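Local coordinates for short chain dehydrogenase (A0QTM2 homolog) (Mycobacterium thermoresistibile, PDB 3SC4) that probably catalyses NAD(P)(H)-dependent oxidation or reduction of a substrate that the structure alone does not show, at the interface of chains A and B. Numbering follows the deposited sequence. Chains: chain A/B, Short chain dehydrogenase (A0QTM2 homolog).

Three patches of one two-fold symmetric interface join the chains; contact 1 straddles the two-fold axis, while contacts 2 and 3 each recur with the chains exchanged. Contact 1 lies about 15 Å from both contacts 2 and 3, measured between the centres of their C-alpha atoms; contacts 2 and 3 are about 10 Å apart and share A:Pro165. Helix 164-183 enters all three: its start in chain A and its end in chain B meet at contact 2, its middle pairs with itself at contact 1, and with helix 114-135 it builds contact 3. This helix-paired arrangement is common among short-chain dehydrogenase oligomers and suggests a biological dimer.

Contact 1: the interface of chains A and B. Residues chain A 154, 156, 175; chain B 154, 156, 175.
A:Leu156 and B:Ile154 meet in van der Waals contact, and B:Leu156 with A:Ile154 repeats the pair across the two-fold axis. In each pair the leucine brings its branched end and the isoleucine its branch point, the two side chains crossing obliquely. A:Leu156 CD1 lies 3.7 Å from B:Ile154 CB and 3.9 Å from B:Ile154 CG2, touching the beta-branched end rather than CD1 of its longer arm. The twin is slightly wider, with B:Leu156 CD1 4.1 Å from A:Ile154 CB, and there both leucine methyls share the isoleucine. CG1 of A:Ile154 stands beside the backbone N (chi1 -56°), which leaves CG2 anti to that N and facing B:Leu156 CD2 at 4.1 Å.

Methyl-to-carbonyl packing adds to these pairs: A:Leu156 CD1 also rests 3.9 Å from the backbone oxygen B:Ile154 O, so the leucine end lies against main chain as well as side chain. Ile154 and Leu156 of each chain lie in the loop after strand 146-149.

A like-with-like contact completes this apolar two-fold patch, probably part of a homodimer interface. The two copies of helix 164-183 each send a leucine toward the axis, where A:Leu175 and B:Leu175 reach tip to tip, CD1 to CD1 at 4.2 Å.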
ATOM      1  N   ILE A 154      -0.879   6.998   9.049  1.00 16.50           N
ATOM      2  CA  ILE A 154      -1.034   7.397   7.661  1.00 16.94           C
ATOM      3  C   ILE A 154      -1.244   8.900   7.623  1.00 18.33           C
ATOM      4  O   ILE A 154      -2.247   9.388   8.097  1.00 17.66           O
ATOM      5  CB  ILE A 154      -2.253   6.758   6.991  1.00 16.94           C
ATOM      6  CG1 ILE A 154      -2.207   5.227   7.082  1.00 15.87           C
ATOM      7  CG2 ILE A 154      -2.375   7.252   5.500  1.00 16.56           C
ATOM      8  CD1 ILE A 154      -1.027   4.602   6.392  1.00 12.37           C
ATOM      9  N   LEU A 156      -1.449  12.166   5.049  1.00 23.87           N
ATOM     10  CA  LEU A 156      -1.770  12.401   3.636  1.00 25.12           C
ATOM     11  C   LEU A 156      -1.353  13.756   3.106  1.00 26.83           C
ATOM     12  O   LEU A 156      -1.483  13.999   1.917  1.00 27.35           O
ATOM     13  CB  LEU A 156      -3.276  12.228   3.407  1.00 24.81           C
ATOM     14  CG  LEU A 156      -3.749  10.784   3.638  1.00 23.71           C
ATOM     15  CD1 LEU A 156      -5.240  10.654   3.323  1.00 20.11           C
ATOM     16  CD2 LEU A 156      -2.891   9.810   2.830  1.00 19.99           C
ATOM     17  N   LEU A 175      -1.814  -0.054   6.564  1.00 12.60           N
ATOM     18  CA  LEU A 175      -3.159  -0.315   6.054  1.00 13.22           C
ATOM     19  C   LEU A 175      -3.571  -1.769   6.334  1.00 13.86           C
ATOM     20  O   LEU A 175      -4.692  -2.025   6.728  1.00 12.92           O
ATOM     21  CB  LEU A 175      -3.259   0.043   4.567  1.00 13.15           C
ATOM     22  CG  LEU A 175      -3.161   1.573   4.346  1.00 12.41           C
ATOM     23  CD1 LEU A 175      -2.932   1.892   2.914  1.00  9.49           C
ATOM     24  CD2 LEU A 175      -4.398   2.319   4.884  1.00  8.37           C
TER
ATOM     25  N   ILE B 154      -8.027   8.059  -0.373  1.00 14.86           N
ATOM     26  CA  ILE B 154      -7.636   7.356   0.818  1.00 14.89           C
ATOM     27  C   ILE B 154      -8.598   7.809   1.890  1.00 17.05           C
ATOM     28  O   ILE B 154      -8.557   8.956   2.340  1.00 17.64           O
ATOM     29  CB  ILE B 154      -6.220   7.679   1.272  1.00 14.31           C
ATOM     30  CG1 ILE B 154      -5.200   7.501   0.126  1.00 14.38           C
ATOM     31  CG2 ILE B 154      -5.868   6.866   2.488  1.00 12.84           C
ATOM     32  CD1 ILE B 154      -5.056   6.130  -0.420  1.00 12.03           C
ATOM     33  N   LEU B 156      -9.863   6.800   5.710  1.00 22.01           N
ATOM     34  CA  LEU B 156      -9.237   6.149   6.860  1.00 22.84           C
ATOM     35  C   LEU B 156     -10.191   5.805   7.991  1.00 24.76           C
ATOM     36  O   LEU B 156      -9.775   5.189   8.990  1.00 25.37           O
ATOM     37  CB  LEU B 156      -8.139   7.055   7.425  1.00 22.56           C
ATOM     38  CG  LEU B 156      -6.964   7.337   6.489  1.00 21.76           C
ATOM     39  CD1 LEU B 156      -6.004   8.354   7.155  1.00 19.29           C
ATOM     40  CD2 LEU B 156      -6.261   6.030   6.123  1.00 17.14           C
ATOM     41  N   LEU B 175      -1.568   5.812  -3.334  1.00 14.27           N
ATOM     42  CA  LEU B 175      -0.349   6.327  -2.681  1.00 14.21           C
ATOM     43  C   LEU B 175       0.825   6.473  -3.658  1.00 14.83           C
ATOM     44  O   LEU B 175       1.610   7.431  -3.585  1.00 14.31           O
ATOM     45  CB  LEU B 175       0.037   5.442  -1.502  1.00 13.98           C
ATOM     46  CG  LEU B 175      -0.876   5.559  -0.282  1.00 12.99           C
ATOM     47  CD1 LEU B 175      -0.490   4.518   0.754  1.00 11.27           C
ATOM     48  CD2 LEU B 175      -0.784   6.981   0.297  1.00  9.66           C
TER

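Contact 2: the interface of chains A and B. Residues chain A 107-108, 162-165; chain B 179, 182-183.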
ATOM      1  N   GLY A 107      15.319   6.559  -1.609  1.00 21.28           N
ATOM      2  CA  GLY A 107      15.264   7.169  -2.937  1.00 21.53           C
ATOM      3  C   GLY A 107      13.845   7.350  -3.488  1.00 21.45           C
ATOM      4  O   GLY A 107      12.842   6.790  -2.962  1.00 20.30           O
ATOM      5  N   SER A 108      13.770   8.120  -4.563  1.00 21.62           N
ATOM      6  CA  SER A 108      12.530   8.388  -5.245  1.00 21.82           C
ATOM      7  C   SER A 108      12.209   7.279  -6.226  1.00 21.96           C
ATOM      8  O   SER A 108      12.997   6.352  -6.424  1.00 21.18           O
ATOM      9  CB  SER A 108      12.646   9.686  -6.031  1.00 23.26           C
ATOM     10  OG  SER A 108      13.402   9.463  -7.211  1.00 23.77           O
ATOM     11  N   ARG A 162       6.525  11.338   0.574  1.00 28.33           N
ATOM     12  CA  ARG A 162       7.767  10.881   0.013  1.00 29.42           C
ATOM     13  C   ARG A 162       8.808  10.449   1.051  1.00 28.48           C
ATOM     14  O   ARG A 162       8.692  10.754   2.230  1.00 29.54           O
ATOM     15  CB  ARG A 162       8.293  11.903  -0.992  1.00 31.26           C
ATOM     16  CG  ARG A 162       8.612  13.294  -0.546  1.00 35.87           C
ATOM     17  CD  ARG A 162       8.372  14.191  -1.761  1.00 40.33           C
ATOM     18  NE  ARG A 162       8.949  15.522  -1.678  1.00 45.56           N
ATOM     19  CZ  ARG A 162      10.090  15.906  -2.262  1.00 50.06           C
ATOM     20  NH1 ARG A 162      10.854  15.065  -2.984  1.00 51.09           N
ATOM     21  NH2 ARG A 162      10.484  17.155  -2.119  1.00 51.92           N
ATOM     22  N   PRO A 163       9.811   9.671   0.628  1.00 27.07           N
ATOM     23  CA  PRO A 163      10.018   9.123  -0.698  1.00 25.54           C
ATOM     24  C   PRO A 163       9.008   8.020  -0.990  1.00 23.87           C
ATOM     25  O   PRO A 163       8.690   7.197  -0.130  1.00 22.38           O
ATOM     26  CB  PRO A 163      11.446   8.573  -0.641  1.00 26.04           C
ATOM     27  CG  PRO A 163      11.791   8.434   0.800  1.00 25.75           C
ATOM     28  CD  PRO A 163      10.838   9.244   1.604  1.00 26.33           C
ATOM     29  N   THR A 164       8.514   8.015  -2.213  1.00 22.94           N
ATOM     30  CA  THR A 164       7.399   7.184  -2.584  1.00 21.65           C
ATOM     31  C   THR A 164       7.585   5.705  -2.294  1.00 19.35           C
ATOM     32  O   THR A 164       6.756   5.110  -1.638  1.00 18.04           O
ATOM     33  CB  THR A 164       7.018   7.446  -4.052  1.00 22.82           C
ATOM     34  OG1 THR A 164       6.734   8.847  -4.191  1.00 25.13           O
ATOM     35  CG2 THR A 164       5.805   6.621  -4.454  1.00 22.19           C
ATOM     36  N   PRO A 165       8.682   5.106  -2.741  1.00 18.74           N
ATOM     37  CA  PRO A 165       8.743   3.674  -2.558  1.00 17.48           C
ATOM     38  C   PRO A 165       8.619   3.229  -1.118  1.00 16.35           C
ATOM     39  O   PRO A 165       7.877   2.289  -0.820  1.00 16.00           O
ATOM     40  CB  PRO A 165      10.124   3.324  -3.104  1.00 18.20           C
ATOM     41  CG  PRO A 165      10.404   4.313  -4.081  1.00 18.71           C
ATOM     42  CD  PRO A 165       9.735   5.570  -3.653  1.00 19.65           C
TER
ATOM     43  N   GLY B 179       2.490  10.049  -4.319  1.00 18.52           N
ATOM     44  CA  GLY B 179       3.916  10.191  -4.090  1.00 19.56           C
ATOM     45  C   GLY B 179       4.606  10.730  -5.328  1.00 20.60           C
ATOM     46  O   GLY B 179       5.366  11.695  -5.252  1.00 21.22           O
ATOM     47  N   GLU B 182       4.344  14.419  -5.868  1.00 22.60           N
ATOM     48  CA  GLU B 182       5.375  15.187  -5.171  1.00 23.53           C
ATOM     49  C   GLU B 182       6.765  15.078  -5.799  1.00 23.68           C
ATOM     50  O   GLU B 182       7.464  16.106  -5.958  1.00 24.38           O
ATOM     51  CB  GLU B 182       5.436  14.841  -3.674  1.00 23.07           C
ATOM     52  CG  GLU B 182       4.136  15.148  -2.915  1.00 23.89           C
ATOM     53  CD  GLU B 182       3.576  16.535  -3.246  1.00 27.36           C
ATOM     54  OE1 GLU B 182       4.330  17.520  -3.053  1.00 30.60           O
ATOM     55  OE2 GLU B 182       2.402  16.636  -3.713  1.00 27.12           O
ATOM     56  N   GLU B 183       7.162  13.859  -6.161  1.00 22.63           N
ATOM     57  CA  GLU B 183       8.537  13.605  -6.609  1.00 22.52           C
ATOM     58  C   GLU B 183       8.789  14.124  -8.020  1.00 23.95           C
ATOM     59  O   GLU B 183       9.938  14.415  -8.361  1.00 25.05           O
ATOM     60  CB  GLU B 183       8.902  12.123  -6.493  1.00 21.44           C
ATOM     61  CG  GLU B 183       8.987  11.649  -5.036  1.00 19.84           C
ATOM     62  CD  GLU B 183       9.382  10.196  -4.876  1.00 18.35           C
ATOM     63  OE1 GLU B 183       9.158   9.364  -5.798  1.00 16.47           O
ATOM     64  OE2 GLU B 183       9.918   9.882  -3.801  1.00 15.71           O
TER
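The N-terminal end of helix 164-183 in chain A, with the loop leading into it and the loop around A:Ser108, receives the C-terminal end of helix 164-183 from chain B. In this short-chain dehydrogenase, that helix carries the family's catalytic YxxxK motif near its start. B:Glu183 extends its side chain beyond CG (chi2 -178°) and presents its carboxylate to the first residue of the helix, A:Thr164. The backbone A:Thr164 N donates a hydrogen bond to B:Glu183 OE2 at 2.8 Å; it is nearly straight, 165° at the hydrogen, but comes from above the carboxylate plane. The hydroxyl A:Thr164 OG1, held beside its own backbone N, may donate a second, poorly directed bond to B:Glu183 OE1 at 3.0 Å. The glutamate thus caps the partner's helix, and the helix dipole would probably favour its negative charge.

Carbon contacts frame the carboxylate. A:Ser108 CB lies 3.5 Å from B:Glu183 CD, while A:Pro163, which follows a cis peptide bond, borders OE2. A:Arg162 runs past B:Glu183 in the opposite direction and crosses B:Glu182 at about a right angle, its CD 3.6 Å from B:Glu182 CB. Its guanidinium lies near the opposite charges of both glutamates without touching them.

Contact 3: the interface of chains A and B. Residues chain A 114, 117, 165, 168; chain B 125-126, 129, 176.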
ATOM      1  N   LEU A 114      12.867  -1.540  -9.606  1.00 25.24           N
ATOM      2  CA  LEU A 114      11.806  -2.471  -9.286  1.00 25.70           C
ATOM      3  C   LEU A 114      12.283  -3.555  -8.324  1.00 26.60           C
ATOM      4  O   LEU A 114      11.634  -3.824  -7.313  1.00 25.72           O
ATOM      5  CB  LEU A 114      11.284  -3.092 -10.574  1.00 26.55           C
ATOM      6  CG  LEU A 114       9.899  -3.727 -10.552  1.00 25.50           C
ATOM      7  CD1 LEU A 114       8.822  -2.720 -10.175  1.00 21.42           C
ATOM      8  CD2 LEU A 114       9.663  -4.289 -11.938  1.00 26.28           C
ATOM      9  N   PHE A 117      12.326  -2.144  -4.983  1.00 23.10           N
ATOM     10  CA  PHE A 117      10.942  -1.928  -4.586  1.00 22.32           C
ATOM     11  C   PHE A 117      10.334  -3.230  -4.058  1.00 21.74           C
ATOM     12  O   PHE A 117       9.719  -3.251  -2.988  1.00 19.83           O
ATOM     13  CB  PHE A 117      10.146  -1.386  -5.777  1.00 22.63           C
ATOM     14  CG  PHE A 117       8.693  -1.272  -5.526  1.00 21.47           C
ATOM     15  CD1 PHE A 117       8.148  -0.076  -5.114  1.00 20.41           C
ATOM     16  CD2 PHE A 117       7.867  -2.369  -5.695  1.00 22.04           C
ATOM     17  CE1 PHE A 117       6.829   0.041  -4.873  1.00 19.90           C
ATOM     18  CE2 PHE A 117       6.518  -2.265  -5.455  1.00 21.54           C
ATOM     19  CZ  PHE A 117       5.996  -1.057  -5.038  1.00 21.68           C
ATOM     20  N   PRO A 165       8.682   5.106  -2.741  1.00 18.74           N
ATOM     21  CA  PRO A 165       8.743   3.674  -2.558  1.00 17.48           C
ATOM     22  C   PRO A 165       8.619   3.229  -1.118  1.00 16.35           C
ATOM     23  O   PRO A 165       7.877   2.289  -0.820  1.00 16.00           O
ATOM     24  CB  PRO A 165      10.124   3.324  -3.104  1.00 18.20           C
ATOM     25  CG  PRO A 165      10.404   4.313  -4.081  1.00 18.71           C
ATOM     26  CD  PRO A 165       9.735   5.570  -3.653  1.00 19.65           C
ATOM     27  N   MET A 168       5.169   3.909   0.405  1.00 14.72           N
ATOM     28  CA  MET A 168       4.200   2.886  -0.015  1.00 14.61           C
ATOM     29  C   MET A 168       4.284   1.669   0.875  1.00 14.91           C
ATOM     30  O   MET A 168       3.283   1.043   1.204  1.00 15.38           O
ATOM     31  CB  MET A 168       4.447   2.477  -1.461  1.00 14.84           C
ATOM     32  CG  MET A 168       4.039   3.590  -2.440  1.00 16.10           C
ATOM     33  SD  MET A 168       4.371   3.224  -4.138  1.00 15.21           S
ATOM     34  CE  MET A 168       3.393   1.728  -4.313  1.00 17.37           C
TER
ATOM     35  N   VAL B 125      -0.245  -2.354  -7.345  1.00 16.95           N
ATOM     36  CA  VAL B 125       0.692  -1.549  -6.573  1.00 16.87           C
ATOM     37  C   VAL B 125       2.021  -1.606  -7.278  1.00 16.99           C
ATOM     38  O   VAL B 125       2.532  -0.597  -7.708  1.00 17.36           O
ATOM     39  CB  VAL B 125       0.851  -2.053  -5.160  1.00 17.00           C
ATOM     40  CG1 VAL B 125       1.754  -1.126  -4.387  1.00 16.68           C
ATOM     41  CG2 VAL B 125      -0.534  -2.202  -4.494  1.00 16.11           C
ATOM     42  N   ARG B 126       2.548  -2.801  -7.446  1.00 17.30           N
ATOM     43  CA  ARG B 126       3.797  -2.983  -8.158  1.00 17.83           C
ATOM     44  C   ARG B 126       3.659  -2.539  -9.618  1.00 17.40           C
ATOM     45  O   ARG B 126       4.511  -1.825 -10.143  1.00 17.32           O
ATOM     46  CB  ARG B 126       4.231  -4.434  -8.065  1.00 17.98           C
ATOM     47  CG  ARG B 126       5.646  -4.668  -8.558  1.00 21.85           C
ATOM     48  CD  ARG B 126       6.074  -6.108  -8.345  1.00 24.34           C
ATOM     49  NE  ARG B 126       7.424  -6.412  -8.835  1.00 26.02           N
ATOM     50  CZ  ARG B 126       7.712  -6.897 -10.042  1.00 29.39           C
ATOM     51  NH1 ARG B 126       6.753  -7.078 -10.941  1.00 30.95           N
ATOM     52  NH2 ARG B 126       8.980  -7.185 -10.371  1.00 30.23           N
ATOM     53  N   TYR B 129       3.573   1.182 -10.120  1.00 16.03           N
ATOM     54  CA  TYR B 129       4.920   1.664  -9.882  1.00 16.70           C
ATOM     55  C   TYR B 129       5.793   1.426 -11.138  1.00 17.72           C
ATOM     56  O   TYR B 129       6.387   2.359 -11.677  1.00 18.16           O
ATOM     57  CB  TYR B 129       5.507   0.962  -8.654  1.00 16.70           C
ATOM     58  CG  TYR B 129       6.879   1.457  -8.242  1.00 17.71           C
ATOM     59  CD1 TYR B 129       7.016   2.555  -7.410  1.00 17.63           C
ATOM     60  CD2 TYR B 129       8.033   0.826  -8.675  1.00 17.66           C
ATOM     61  CE1 TYR B 129       8.260   3.001  -7.023  1.00 17.28           C
ATOM     62  CE2 TYR B 129       9.291   1.291  -8.305  1.00 17.82           C
ATOM     63  CZ  TYR B 129       9.384   2.378  -7.474  1.00 16.56           C
ATOM     64  OH  TYR B 129      10.599   2.862  -7.091  1.00 16.25           O
ATOM     65  N   CYS B 176       0.940   5.530  -4.585  1.00 15.10           N
ATOM     66  CA  CYS B 176       1.953   5.649  -5.606  1.00 15.98           C
ATOM     67  C   CYS B 176       1.737   6.945  -6.401  1.00 17.02           C
ATOM     68  O   CYS B 176       2.674   7.733  -6.603  1.00 18.72           O
ATOM     69  CB  CYS B 176       1.915   4.452  -6.516  1.00 15.98           C
ATOM     70  SG  CYS B 176       3.257   4.414  -7.683  1.00 18.22           S
TER
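A:Phe117 and B:Tyr129 stack face to face, their ring centroids 4.1 Å apart and their planes inclined by 24°. The overlap is staggered: A:Phe117 CD1 sits over the centre of the tyrosine ring, whereas B:Tyr129 CG lies toward the rim of the phenylalanine ring. Both side chains leave their helices with CG opposite the backbone N (chi1 174° and -176°) and slide past each other in opposite directions. Beyond the stack, the phenol oxygen B:Tyr129 OH reaches A:Pro165 CG at 3.3 Å, the proline standing at about a right angle to the tyrosine.

Aliphatic and sulfur contacts flank the rings. A:Met168 bends at its last torsion and brings its methyl CE to B:Val125 CG1 at a tight 3.3 Å; the same CE lies in plane at the edge of the A:Phe117 ring. Its sulfur, A:Met168 SD, packs 3.6 Å from B:Cys176 CB.

Apolar cover over a charged group lies beside the stack. A:Leu114 CD2 rests on one face of the B:Arg126 guanidinium, toward its rim and 3.4 Å from NH2, while A:Leu114 CD1 touches B:Tyr129 CD2 at 3.9 Å.

Helices 114-135 and 164-183 of both chains supply every residue here, so the patch lies within the helix-to-helix packing on one flank of each Rossmann-type subunit.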